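PDB 6I9A: Lys-gingipain catalytic subunit, which cleaves proteins after lysine as a secreted cysteine endopeptidase of Porphyromonas gingivalis and may act as a virulence factor in periodontal disease. Local coordinates for residues A[169-174]-A[287-292]. Sequence-based numbering, arbitrary orientation.
Sequences QPTIKY and EDYYWS. With NA (sodium ion), chain F; H8E (benzyl-N-[(2S)-1-[[(3S)-7-amino-1-(benzylamino)-1,2-dioxoheptan-3-yl]amino]-5-(2-methyl-2-phenylhydrazinyl)-1,5-dioxopentan-2-yl]carbamate), chain I.
Tyr289 lays its phenol ring obliquely past Thr171 and Pro170, where two nearly parallel helices pack side by side in the caspase-like alpha/beta catalytic domain of this clan CD peptidase. The axes of 169-174 and 287-292 run at 5° to each other and 9.9 Å apart, a distance bridged by Tyr289 and Ser292 from one helix and Pro170 and Thr171 from the other, with no hydrogen bond between the segments. Tyr289 has its CG anti to the backbone N (chi1 -175°), and from there the ring reaches over to the other helix, passing Thr171 in the opposite sense. CD1 of Tyr289 meets OG1 of Thr171 at 3.4 Å, while OH of Tyr289 lies 3.6 Å from CB of Pro170. A tyrosine suits this place because its long ring spans the gap, and its hydroxyl is hydrogen-bonded beyond the two helices, its strongest polar partner being Val298.

Pro170 has no N-H to give to the turn before, and helix 163-178 kinks there; its CB lies against CE1 and OH of Tyr289. Thr171 is equally well matched: OG1 is hydrogen-bonded to the carbonyl of Val167 one turn back, so this buried hydroxyl is satisfied within its own helix, and CG2 is left to touch CB of Ser292 at 3.6 Å. The short side chain of Ser292 fits against that methyl group.

The ends of the pair serve two different sites. Tyr174 OH binds a sodium ion at 2.5 Å, together with Val293, Thr308, Ser309, Asp314 and a water. Asp288 faces the lysine-like arm of the inhibitor, consistent with the preference for lysine at P1: its OD1 is held by Tyr353 and Tyr357, and its OD2, which is also hydrogen-bonded to Ser283 OG, accepts a 2.9 Å hydrogen bond from the inhibitor's amino nitrogen NAB.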
loop_
_atom_site.group_PDB
_atom_site.type_symbol
_atom_site.label_atom_id
_atom_site.label_comp_id
_atom_site.label_asym_id
_atom_site.label_seq_id
_atom_site.Cartn_x
_atom_site.Cartn_y
_atom_site.Cartn_z
ATOM N N GLN A 169 9.964 -21.105 -7.303
ATOM C CA GLN A 169 10.689 -21.507 -6.094
ATOM C C GLN A 169 11.871 -20.567 -5.764
ATOM O O GLN A 169 11.996 -20.116 -4.634
ATOM C CB GLN A 169 11.140 -22.942 -6.183
ATOM C CG GLN A 169 9.986 -23.953 -6.177
ATOM C CD GLN A 169 10.488 -25.346 -5.970
ATOM O OE1 GLN A 169 11.354 -25.574 -5.105
ATOM N NE2 GLN A 169 9.958 -26.261 -6.745
ATOM N N PRO A 170 12.697 -20.182 -6.755
ATOM C CA PRO A 170 13.773 -19.221 -6.429
ATOM C C PRO A 170 13.230 -17.917 -5.847
ATOM O O PRO A 170 13.849 -17.337 -4.961
ATOM C CB PRO A 170 14.516 -19.021 -7.779
ATOM C CG PRO A 170 14.253 -20.333 -8.521
ATOM C CD PRO A 170 12.877 -20.771 -8.113
ATOM N N THR A 171 12.063 -17.442 -6.351
ATOM C CA THR A 171 11.473 -16.196 -5.808
ATOM C C THR A 171 11.174 -16.352 -4.315
ATOM O O THR A 171 11.626 -15.537 -3.484
ATOM C CB THR A 171 10.180 -15.870 -6.534
ATOM O OG1 THR A 171 10.435 -15.595 -7.923
ATOM C CG2 THR A 171 9.498 -14.634 -5.927
ATOM N N ILE A 172 10.399 -17.397 -3.969
ATOM C CA ILE A 172 9.975 -17.539 -2.563
ATOM C C ILE A 172 11.176 -17.873 -1.683
ATOM O O ILE A 172 11.278 -17.359 -0.557
ATOM C CB ILE A 172 8.868 -18.625 -2.499
ATOM C CG1 ILE A 172 7.621 -18.218 -3.298
ATOM C CG2 ILE A 172 8.521 -18.977 -1.030
ATOM C CD1 ILE A 172 7.016 -16.906 -2.980
ATOM N N LYS A 173 12.119 -18.679 -2.181
ATOM C CA LYS A 173 13.319 -19.005 -1.406
ATOM C C LYS A 173 14.145 -17.766 -1.116
ATOM O O LYS A 173 14.747 -17.664 -0.040
ATOM C CB LYS A 173 14.148 -20.086 -2.090
ATOM C CG LYS A 173 13.462 -21.459 -2.079
ATOM C CD LYS A 173 14.277 -22.495 -2.887
ATOM C CE LYS A 173 13.706 -23.892 -2.688
ATOM N NZ LYS A 173 14.516 -24.891 -3.435
ATOM N N TYR A 174 14.253 -16.826 -2.062
ATOM C CA TYR A 174 14.993 -15.576 -1.820
ATOM C C TYR A 174 14.310 -14.790 -0.693
ATOM O O TYR A 174 14.959 -14.360 0.247
ATOM C CB TYR A 174 14.995 -14.750 -3.139
ATOM C CG TYR A 174 15.716 -13.429 -3.021
ATOM C CD1 TYR A 174 17.057 -13.299 -3.409
ATOM C CD2 TYR A 174 15.062 -12.301 -2.535
ATOM C CE1 TYR A 174 17.706 -12.072 -3.358
ATOM C CE2 TYR A 174 15.712 -11.062 -2.457
ATOM C CZ TYR A 174 17.028 -10.966 -2.862
ATOM O OH TYR A 174 17.709 -9.782 -2.827
ATOM N N GLU A 287 9.463 -10.624 -15.864
ATOM C CA GLU A 287 9.326 -9.358 -15.126
ATOM C C GLU A 287 8.848 -9.612 -13.699
ATOM O O GLU A 287 9.321 -8.909 -12.821
ATOM C CB GLU A 287 8.400 -8.377 -15.818
ATOM C CG GLU A 287 9.050 -7.486 -16.871
ATOM C CD GLU A 287 9.270 -8.093 -18.240
ATOM O OE1 GLU A 287 9.160 -9.334 -18.395
ATOM O OE2 GLU A 287 9.549 -7.291 -19.177
ATOM N N ASP A 288 7.939 -10.586 -13.458
ATOM C CA ASP A 288 7.526 -10.802 -12.063
ATOM C C ASP A 288 8.687 -11.313 -11.217
ATOM O O ASP A 288 8.745 -11.063 -10.005
ATOM C CB ASP A 288 6.366 -11.788 -11.962
ATOM C CG ASP A 288 4.971 -11.219 -12.113
ATOM O OD1 ASP A 288 4.835 -9.971 -12.333
ATOM O OD2 ASP A 288 4.021 -11.995 -11.946
ATOM N N TYR A 289 9.612 -12.105 -11.826
ATOM C CA TYR A 289 10.794 -12.578 -11.085
ATOM C C TYR A 289 11.602 -11.362 -10.584
ATOM O O TYR A 289 11.937 -11.261 -9.422
ATOM C CB TYR A 289 11.583 -13.513 -11.994
ATOM C CG TYR A 289 12.785 -14.230 -11.437
ATOM C CD1 TYR A 289 12.817 -14.703 -10.119
ATOM C CD2 TYR A 289 13.815 -14.616 -12.283
ATOM C CE1 TYR A 289 13.884 -15.490 -9.675
ATOM C CE2 TYR A 289 14.838 -15.447 -11.861
ATOM C CZ TYR A 289 14.871 -15.877 -10.557
ATOM O OH TYR A 289 15.898 -16.708 -10.099
ATOM N N TYR A 290 11.917 -10.467 -11.507
ATOM C CA TYR A 290 12.679 -9.281 -11.125
ATOM C C TYR A 290 11.910 -8.424 -10.135
ATOM O O TYR A 290 12.493 -7.887 -9.190
ATOM C CB TYR A 290 13.011 -8.398 -12.369
ATOM C CG TYR A 290 13.627 -9.180 -13.515
ATOM C CD1 TYR A 290 14.682 -10.059 -13.293
ATOM C CD2 TYR A 290 13.193 -8.990 -14.820
ATOM C CE1 TYR A 290 15.233 -10.792 -14.338
ATOM C CE2 TYR A 290 13.754 -9.695 -15.877
ATOM C CZ TYR A 290 14.782 -10.585 -15.627
ATOM O OH TYR A 290 15.322 -11.287 -16.682
ATOM N N TRP A 291 10.586 -8.315 -10.356
ATOM C CA TRP A 291 9.720 -7.523 -9.464
ATOM C C TRP A 291 9.940 -7.890 -8.018
ATOM O O TRP A 291 10.156 -7.034 -7.172
ATOM C CB TRP A 291 8.279 -7.757 -9.909
ATOM C CG TRP A 291 7.244 -6.790 -9.438
ATOM C CD1 TRP A 291 6.701 -5.792 -10.192
ATOM C CD2 TRP A 291 6.502 -6.809 -8.205
ATOM N NE1 TRP A 291 5.685 -5.179 -9.511
ATOM C CE2 TRP A 291 5.516 -5.802 -8.295
ATOM C CE3 TRP A 291 6.546 -7.600 -7.047
ATOM C CZ2 TRP A 291 4.565 -5.580 -7.300
ATOM C CZ3 TRP A 291 5.648 -7.330 -6.019
ATOM C CH2 TRP A 291 4.651 -6.350 -6.155
ATOM N N SER A 292 9.944 -9.199 -7.722
ATOM C CA SER A 292 10.109 -9.640 -6.338
ATOM C C SER A 292 11.522 -9.668 -5.843
ATOM O O SER A 292 11.770 -9.278 -4.690
ATOM C CB SER A 292 9.514 -11.027 -6.101
ATOM O OG SER A 292 8.103 -11.022 -6.290
HETATM NA NA NA F . 17.771 -8.243 -4.809
HETATM C CAQ H8E I . -5.902 -18.632 -15.902
HETATM C CAK H8E I . -6.642 -19.610 -15.204
HETATM C CAH H8E I . -6.063 -20.846 -14.915
HETATM C CAL H8E I . -4.766 -21.148 -15.319
HETATM C CAR H8E I . -4.071 -20.173 -16.019
HETATM C CBO H8E I . -4.583 -18.912 -16.287
HETATM C CBA H8E I . -3.805 -18.013 -17.046
HETATM N NBE H8E I . -2.892 -17.202 -16.223
HETATM C CBL H8E I . -1.676 -16.779 -16.667
HETATM O OAE H8E I . -1.219 -17.152 -17.755
HETATM C CBN H8E I . -0.915 -15.835 -15.741
HETATM O OAG H8E I . -1.316 -15.874 -14.537
HETATM C CBS H8E I . 0.628 -15.942 -15.947
HETATM C CBB H8E I . 1.434 -15.414 -14.755
HETATM C CAY H8E I . 2.942 -15.631 -14.911
HETATM C CAX H8E I . 3.806 -14.899 -13.878
HETATM C CAW H8E I . 3.708 -15.528 -12.494
HETATM N NAB H8E I . 4.601 -14.784 -11.556
HETATM N NBG H8E I . 1.092 -15.302 -17.185
HETATM C C H8E I . 1.730 -15.900 -18.191
HETATM O O H8E I . 1.987 -17.095 -18.265
HETATM C CA H8E I . 1.960 -14.973 -19.377
HETATM N N H8E I . 3.064 -15.414 -20.224
HETATM C CBK H8E I . 4.356 -15.388 -19.810
HETATM O OAD H8E I . 4.615 -15.101 -18.632
HETATM O OBI H8E I . 5.225 -15.683 -20.700
HETATM C CBD H8E I . 6.646 -15.770 -20.315
HETATM C CBP H8E I . 7.448 -16.354 -21.390
HETATM C CAS H8E I . 8.186 -15.565 -22.274
HETATM C CAM H8E I . 8.993 -16.113 -23.317
HETATM C CAI H8E I . 8.944 -17.511 -23.456
HETATM C CAN H8E I . 8.156 -18.285 -22.618
HETATM C CAT H8E I . 7.412 -17.735 -21.589
HETATM C CB H8E I . 0.680 -14.903 -20.226
HETATM C CG H8E I . 0.235 -16.283 -20.779
HETATM C CD H8E I . -1.182 -16.238 -21.270
HETATM O OE1 H8E I . -1.441 -15.821 -22.399
HETATM N NE2 H8E I . -2.071 -16.620 -20.334
HETATM N NBT H8E I . -3.457 -16.503 -20.519
HETATM C CAA H8E I . -4.084 -15.590 -19.526
HETATM C CBQ H8E I . -4.100 -17.696 -20.971
HETATM C CAU H8E I . -5.451 -17.960 -20.697
HETATM C CAO H8E I . -6.060 -19.105 -21.203
HETATM C CAJ H8E I . -5.331 -20.002 -21.973
HETATM C CAP H8E I . -3.983 -19.777 -22.218
HETATM C CAV H8E I . -3.373 -18.617 -21.737
HETATM O O HOH W 1 19.726 -7.094 -3.896
#